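Local coordinates for TRAP dicarboxylate transporter-DctP subunit (Desulfovibrio salexigens, PDB 4N6D), which probably binds a small-molecule solute in the periplasm and delivers it to a TRAP-type membrane transporter, at residues A[113-119]-A[333-339]; A[161-167]-A[181-185]. One frame throughout, in Å; residues are numbered along the deposited sequence.

Contact 1: A[113-119]-A[333-339]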
loop_
_atom_site.group_PDB
_atom_site.type_symbol
_atom_site.label_atom_id
_atom_site.label_comp_id
_atom_site.label_asym_id
_atom_site.label_seq_id
_atom_site.Cartn_x
_atom_site.Cartn_y
_atom_site.Cartn_z
ATOM N N GLY A 113 -1.433 11.608 -5.217
ATOM C CA GLY A 113 -2.778 11.755 -5.741
ATOM C C GLY A 113 -3.496 10.486 -6.160
ATOM O O GLY A 113 -4.561 10.573 -6.759
ATOM N N PHE A 114 -2.966 9.303 -5.849
ATOM C CA PHE A 114 -3.689 8.076 -6.179
ATOM C C PHE A 114 -4.943 7.946 -5.330
ATOM O O PHE A 114 -4.929 8.257 -4.145
ATOM C CB PHE A 114 -2.781 6.852 -6.003
ATOM C CG PHE A 114 -1.817 6.671 -7.147
ATOM C CD1 PHE A 114 -0.584 7.316 -7.139
ATOM C CD2 PHE A 114 -2.167 5.908 -8.240
ATOM C CE1 PHE A 114 0.291 7.192 -8.200
ATOM C CE2 PHE A 114 -1.279 5.762 -9.319
ATOM C CZ PHE A 114 -0.061 6.410 -9.296
ATOM N N THR A 115 -6.032 7.491 -5.939
ATOM C CA THR A 115 -7.319 7.465 -5.234
ATOM C C THR A 115 -7.896 6.065 -5.081
ATOM O O THR A 115 -9.037 5.902 -4.649
ATOM C CB THR A 115 -8.348 8.336 -5.972
ATOM O OG1 THR A 115 -8.544 7.822 -7.287
ATOM C CG2 THR A 115 -7.867 9.781 -6.064
ATOM N N SER A 116 -7.111 5.047 -5.427
ATOM C CA SER A 116 -7.558 3.667 -5.256
ATOM C C SER A 116 -6.361 2.742 -5.207
ATOM O O SER A 116 -5.278 3.091 -5.693
ATOM C CB SER A 116 -8.503 3.219 -6.381
ATOM O OG SER A 116 -7.803 3.005 -7.595
ATOM N N SER A 117 -6.574 1.566 -4.622
ATOM C CA SER A 117 -5.568 0.515 -4.584
ATOM C C SER A 117 -5.296 -0.029 -5.979
ATOM O O SER A 117 -4.152 -0.320 -6.325
ATOM C CB SER A 117 -6.056 -0.609 -3.679
ATOM O OG SER A 117 -5.098 -1.672 -3.634
ATOM N N THR A 118 -6.362 -0.131 -6.783
ATOM C CA THR A 118 -6.250 -0.674 -8.123
ATOM C C THR A 118 -5.306 0.155 -8.976
ATOM O O THR A 118 -4.399 -0.397 -9.604
ATOM C CB THR A 118 -7.619 -0.798 -8.820
ATOM O OG1 THR A 118 -8.452 -1.693 -8.085
ATOM C CG2 THR A 118 -7.472 -1.355 -10.218
ATOM N N SER A 119 -5.505 1.476 -8.997
ATOM C CA SER A 119 -4.701 2.323 -9.836
ATOM C C SER A 119 -3.268 2.423 -9.332
ATOM O O SER A 119 -2.337 2.435 -10.110
ATOM C CB SER A 119 -5.305 3.725 -9.980
ATOM O OG SER A 119 -5.466 4.326 -8.713
ATOM N N ARG A 333 -0.712 7.312 -13.280
ATOM C CA ARG A 333 -1.916 7.601 -12.511
ATOM C C ARG A 333 -3.086 7.954 -13.451
ATOM O O ARG A 333 -4.204 7.448 -13.317
ATOM C CB ARG A 333 -1.684 8.777 -11.535
ATOM C CG ARG A 333 -2.854 8.952 -10.542
ATOM C CD ARG A 333 -2.750 10.207 -9.685
ATOM N NE ARG A 333 -2.848 11.393 -10.509
ATOM C CZ ARG A 333 -3.979 11.895 -10.985
ATOM N NH1 ARG A 333 -5.153 11.348 -10.687
ATOM N NH2 ARG A 333 -3.935 12.972 -11.754
ATOM N N ILE A 334 -2.822 8.868 -14.378
ATOM C CA ILE A 334 -3.852 9.255 -15.328
ATOM C C ILE A 334 -4.304 8.049 -16.170
ATOM O O ILE A 334 -5.490 7.901 -16.491
ATOM C CB ILE A 334 -3.365 10.399 -16.214
ATOM C CG1 ILE A 334 -3.142 11.634 -15.360
ATOM C CG2 ILE A 334 -4.405 10.742 -17.285
ATOM C CD1 ILE A 334 -2.436 12.775 -16.081
ATOM N N LYS A 335 -3.366 7.206 -16.572
ATOM C CA LYS A 335 -3.734 6.017 -17.346
ATOM C C LYS A 335 -4.783 5.158 -16.617
ATOM O O LYS A 335 -5.700 4.612 -17.239
ATOM C CB LYS A 335 -2.478 5.171 -17.611
ATOM C CG LYS A 335 -2.701 3.863 -18.359
ATOM C CD LYS A 335 -1.330 3.174 -18.497
ATOM C CE LYS A 335 -1.375 1.824 -19.181
ATOM N NZ LYS A 335 -0.003 1.199 -19.066
ATOM N N TYR A 336 -4.643 5.022 -15.306
ATOM C CA TYR A 336 -5.479 4.096 -14.554
ATOM C C TYR A 336 -6.648 4.752 -13.840
ATOM O O TYR A 336 -7.599 4.054 -13.438
ATOM C CB TYR A 336 -4.612 3.266 -13.577
ATOM C CG TYR A 336 -3.735 2.299 -14.336
ATOM C CD1 TYR A 336 -4.292 1.274 -15.070
ATOM C CD2 TYR A 336 -2.352 2.415 -14.335
ATOM C CE1 TYR A 336 -3.507 0.410 -15.802
ATOM C CE2 TYR A 336 -1.554 1.554 -15.064
ATOM C CZ TYR A 336 -2.141 0.544 -15.793
ATOM O OH TYR A 336 -1.361 -0.326 -16.514
ATOM N N GLU A 337 -6.603 6.083 -13.711
ATOM C CA GLU A 337 -7.655 6.822 -13.006
ATOM C C GLU A 337 -8.329 7.842 -13.869
ATOM O O GLU A 337 -9.530 8.043 -13.748
ATOM C CB GLU A 337 -7.121 7.632 -11.819
ATOM C CG GLU A 337 -6.312 6.886 -10.855
ATOM C CD GLU A 337 -6.105 7.610 -9.530
ATOM O OE1 GLU A 337 -6.438 8.812 -9.374
ATOM O OE2 GLU A 337 -5.602 6.931 -8.626
ATOM N N GLY A 338 -7.542 8.495 -14.720
ATOM C CA GLY A 338 -7.934 9.747 -15.354
ATOM C C GLY A 338 -9.400 10.098 -15.182
ATOM O O GLY A 338 -10.250 9.292 -15.551
ATOM N N LYS A 339 -9.691 11.305 -14.676
ATOM C CA LYS A 339 -11.083 11.773 -14.526
ATOM C C LYS A 339 -11.514 12.738 -15.612
ATOM O O LYS A 339 -12.710 13.021 -15.743
ATOM C CB LYS A 339 -11.300 12.495 -13.187
ATOM C CG LYS A 339 -11.246 11.590 -11.982
ATOM C CD LYS A 339 -9.824 11.223 -11.718
ATOM C CE LYS A 339 -9.661 10.512 -10.398
ATOM N NZ LYS A 339 -8.241 10.495 -10.123
#
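Arg333, on the last turn of helix 322-337, opens the contact with the methylene part of its side chain. Its CG lies 3.9 Å from the centroid of the Phe114 ring, nearly along the ring normal, a CH-pi contact, while CD rests 3.5 Å from Gly113 O. A long aliphatic stem with a charged end suits this place: it covers a buried aromatic while its guanidinium reaches Glu337 through NH1 and Glu330 through NH2. At Gly113 a side chain would be jammed against the preceding carbonyl.

Tyr336 lies closest in register to Ser119, the CB atoms 3.7 Å apart; a small serine lets the backbones approach this far. The tyrosine ring then leads away to Asp126, which accepts from its hydroxyl.

Here the last helix of this family 7 solute-binding protein docks on the start of helix 117-131, with Ser116 at the N-cap position, and Glu337 joins the two. Its OE2 accepts from Thr115 N at 2.8 Å, nearly straight, and from Ser119 OG at 2.6 Å, while OE1 takes a weak bond from Thr115 OG1 at 3.1 Å. Within its own segment, OE1 of Glu337 also forms salt bridges with Arg333 NH1 (3.1 Å) and Lys339 NZ (2.6 Å), a three-residue salt-bridge network.

Past Gly338, the exposed Lys339 folds back, bringing NZ to 3.9 Å from Thr115 OG1.

Contact 2: A[161-167]-A[181-185]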
loop_
_atom_site.group_PDB
_atom_site.type_symbol
_atom_site.label_atom_id
_atom_site.label_comp_id
_atom_site.label_asym_id
_atom_site.label_seq_id
_atom_site.Cartn_x
_atom_site.Cartn_y
_atom_site.Cartn_z
ATOM N N LEU A 161 -9.364 22.508 6.805
ATOM C CA LEU A 161 -8.056 22.462 7.434
ATOM C C LEU A 161 -8.035 23.049 8.827
ATOM O O LEU A 161 -7.209 22.658 9.650
ATOM C CB LEU A 161 -7.037 23.187 6.565
ATOM C CG LEU A 161 -6.569 22.375 5.378
ATOM C CD1 LEU A 161 -5.625 23.243 4.565
ATOM C CD2 LEU A 161 -5.879 21.083 5.802
ATOM N N ASP A 162 -8.922 23.997 9.100
ATOM C CA ASP A 162 -8.972 24.582 10.426
ATOM C C ASP A 162 -9.357 23.513 11.447
ATOM O O ASP A 162 -8.880 23.534 12.574
ATOM C CB ASP A 162 -9.933 25.766 10.466
ATOM C CG ASP A 162 -9.906 26.505 11.795
ATOM O OD1 ASP A 162 -8.847 27.073 12.146
ATOM O OD2 ASP A 162 -10.955 26.531 12.477
ATOM N N ASP A 163 -10.181 22.560 11.025
ATOM C CA ASP A 163 -10.623 21.479 11.912
ATOM C C ASP A 163 -9.471 20.550 12.331
ATOM O O ASP A 163 -9.591 19.845 13.336
ATOM C CB ASP A 163 -11.714 20.649 11.242
ATOM C CG ASP A 163 -13.011 21.398 11.081
ATOM O OD1 ASP A 163 -13.305 22.298 11.901
ATOM O OD2 ASP A 163 -13.761 21.069 10.130
ATOM N N LEU A 164 -8.372 20.553 11.580
ATOM C CA LEU A 164 -7.203 19.728 11.909
ATOM C C LEU A 164 -6.255 20.391 12.900
ATOM O O LEU A 164 -5.400 19.718 13.471
ATOM C CB LEU A 164 -6.400 19.362 10.658
ATOM C CG LEU A 164 -6.948 18.221 9.812
ATOM C CD1 LEU A 164 -6.108 18.052 8.584
ATOM C CD2 LEU A 164 -7.007 16.911 10.600
ATOM N N LYS A 165 -6.398 21.698 13.110
ATOM C CA LYS A 165 -5.447 22.420 13.942
ATOM C C LYS A 165 -5.463 21.875 15.345
ATOM O O LYS A 165 -6.483 21.919 16.027
ATOM C CB LYS A 165 -5.753 23.918 13.988
ATOM C CG LYS A 165 -5.761 24.610 12.626
ATOM C CD LYS A 165 -4.434 24.495 11.892
ATOM C CE LYS A 165 -4.393 25.450 10.703
ATOM N NZ LYS A 165 -3.231 25.190 9.825
ATOM N N GLY A 166 -4.326 21.351 15.778
ATOM C CA GLY A 166 -4.191 20.856 17.134
ATOM C C GLY A 166 -4.913 19.549 17.383
ATOM O O GLY A 166 -5.001 19.102 18.527
ATOM N N LEU A 167 -5.405 18.912 16.324
ATOM C CA LEU A 167 -6.184 17.684 16.481
ATOM C C LEU A 167 -5.264 16.491 16.682
ATOM O O LEU A 167 -4.401 16.235 15.847
ATOM C CB LEU A 167 -7.054 17.428 15.258
ATOM C CG LEU A 167 -8.078 16.307 15.439
ATOM C CD1 LEU A 167 -9.156 16.709 16.418
ATOM C CD2 LEU A 167 -8.697 15.961 14.103
ATOM N N SER A 181 2.720 18.898 9.318
ATOM C CA SER A 181 2.748 19.990 8.342
ATOM C C SER A 181 1.399 20.695 8.215
ATOM O O SER A 181 1.332 21.852 7.794
ATOM C CB SER A 181 3.231 19.507 6.970
ATOM O OG SER A 181 2.190 18.896 6.210
ATOM N N LEU A 182 0.329 20.001 8.583
ATOM C CA LEU A 182 -1.021 20.578 8.529
ATOM C C LEU A 182 -1.453 21.170 9.870
ATOM O O LEU A 182 -2.594 21.592 10.034
ATOM C CB LEU A 182 -2.025 19.516 8.092
ATOM C CG LEU A 182 -1.760 18.908 6.716
ATOM C CD1 LEU A 182 -2.828 17.908 6.381
ATOM C CD2 LEU A 182 -1.682 19.985 5.640
ATOM N N GLY A 183 -0.545 21.212 10.837
ATOM C CA GLY A 183 -0.846 21.829 12.108
ATOM C C GLY A 183 -1.576 20.934 13.093
ATOM O O GLY A 183 -2.045 21.410 14.128
ATOM N N ALA A 184 -1.652 19.645 12.781
ATOM C CA ALA A 184 -2.317 18.669 13.645
ATOM C C ALA A 184 -1.296 18.065 14.589
ATOM O O ALA A 184 -0.110 18.377 14.500
ATOM C CB ALA A 184 -2.963 17.571 12.792
ATOM N N THR A 185 -1.740 17.172 15.467
ATOM C CA THR A 185 -0.855 16.590 16.481
ATOM C C THR A 185 -0.800 15.077 16.329
ATOM O O THR A 185 -1.646 14.363 16.876
ATOM C CB THR A 185 -1.332 16.968 17.892
ATOM O OG1 THR A 185 -1.444 18.388 17.972
ATOM C CG2 THR A 185 -0.357 16.487 18.962
HETATM O O HOH W 1 -3.215 23.790 7.518
HETATM O O HOH W 2 -2.628 19.606 20.036
#
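Two backbone hydrogen bonds join these loops. Gly166 N donates to Gly183 O (2.8 Å, nearly linear), and Thr185 N donates to Leu167 O (2.8 Å). Close by, Ala184 CA lies 3.3 Å from Leu164 O in a CA-H...O contact. That Leu164 carbonyl accepts its regular bond from Leu167 N (3.0 Å), closing a type II beta turn whose third position, with positive phi, is Gly166.

Water completes the exposed edge. Lys165 NZ donates to one water (2.7 Å), which in turn gives a weak bond to Leu182 O (3.4 Å). Another water donates to Gly166 O (2.9 Å) and lies 2.7 Å from Thr185 OG1. A flexible lysine and a hydroxyl suit this wet margin, whereas the inner side is apolar: Leu182 CD1 meets Leu164 CD1 at 4.0 Å, Leu182 CD2 meets Leu161 CD2 at 4.3 Å, and the small buried methyl of Ala184 fits with its CB 4.4 Å from Leu164 CB.

Gly183, also at positive phi, is the C' residue of the Schellman motif ending helix 173-181. The chain then enters strand 185-187, parallel to strand 168-170, with Thr185 also bonded to Val169: the contact closes a small beta-alpha-beta unit beside helix 294-317, which touches Leu161 and Leu182.

In the fold
Both contacts are partly buried, but they lie in different parts of the fold: contact 1 about 14 Å from the centre of the chain to its own centre, contact 2 about 24 Å out. Their centres are 27 Å apart, their nearest atoms about 13 Å, and they share no helix or strand. Contact 1 brings together elements over 200 residues apart, the start of helix 117-131 and the end of the C-terminal helix, through a carboxylate's hydrogen bonds, backed by two basic side chains, and an arginine stem on an aromatic ring. Contact 2, nested within that loop, joins segments 14 residues apart at their closest ends and depends on main-chain bonds, glycines and leucines, with waters at its rim.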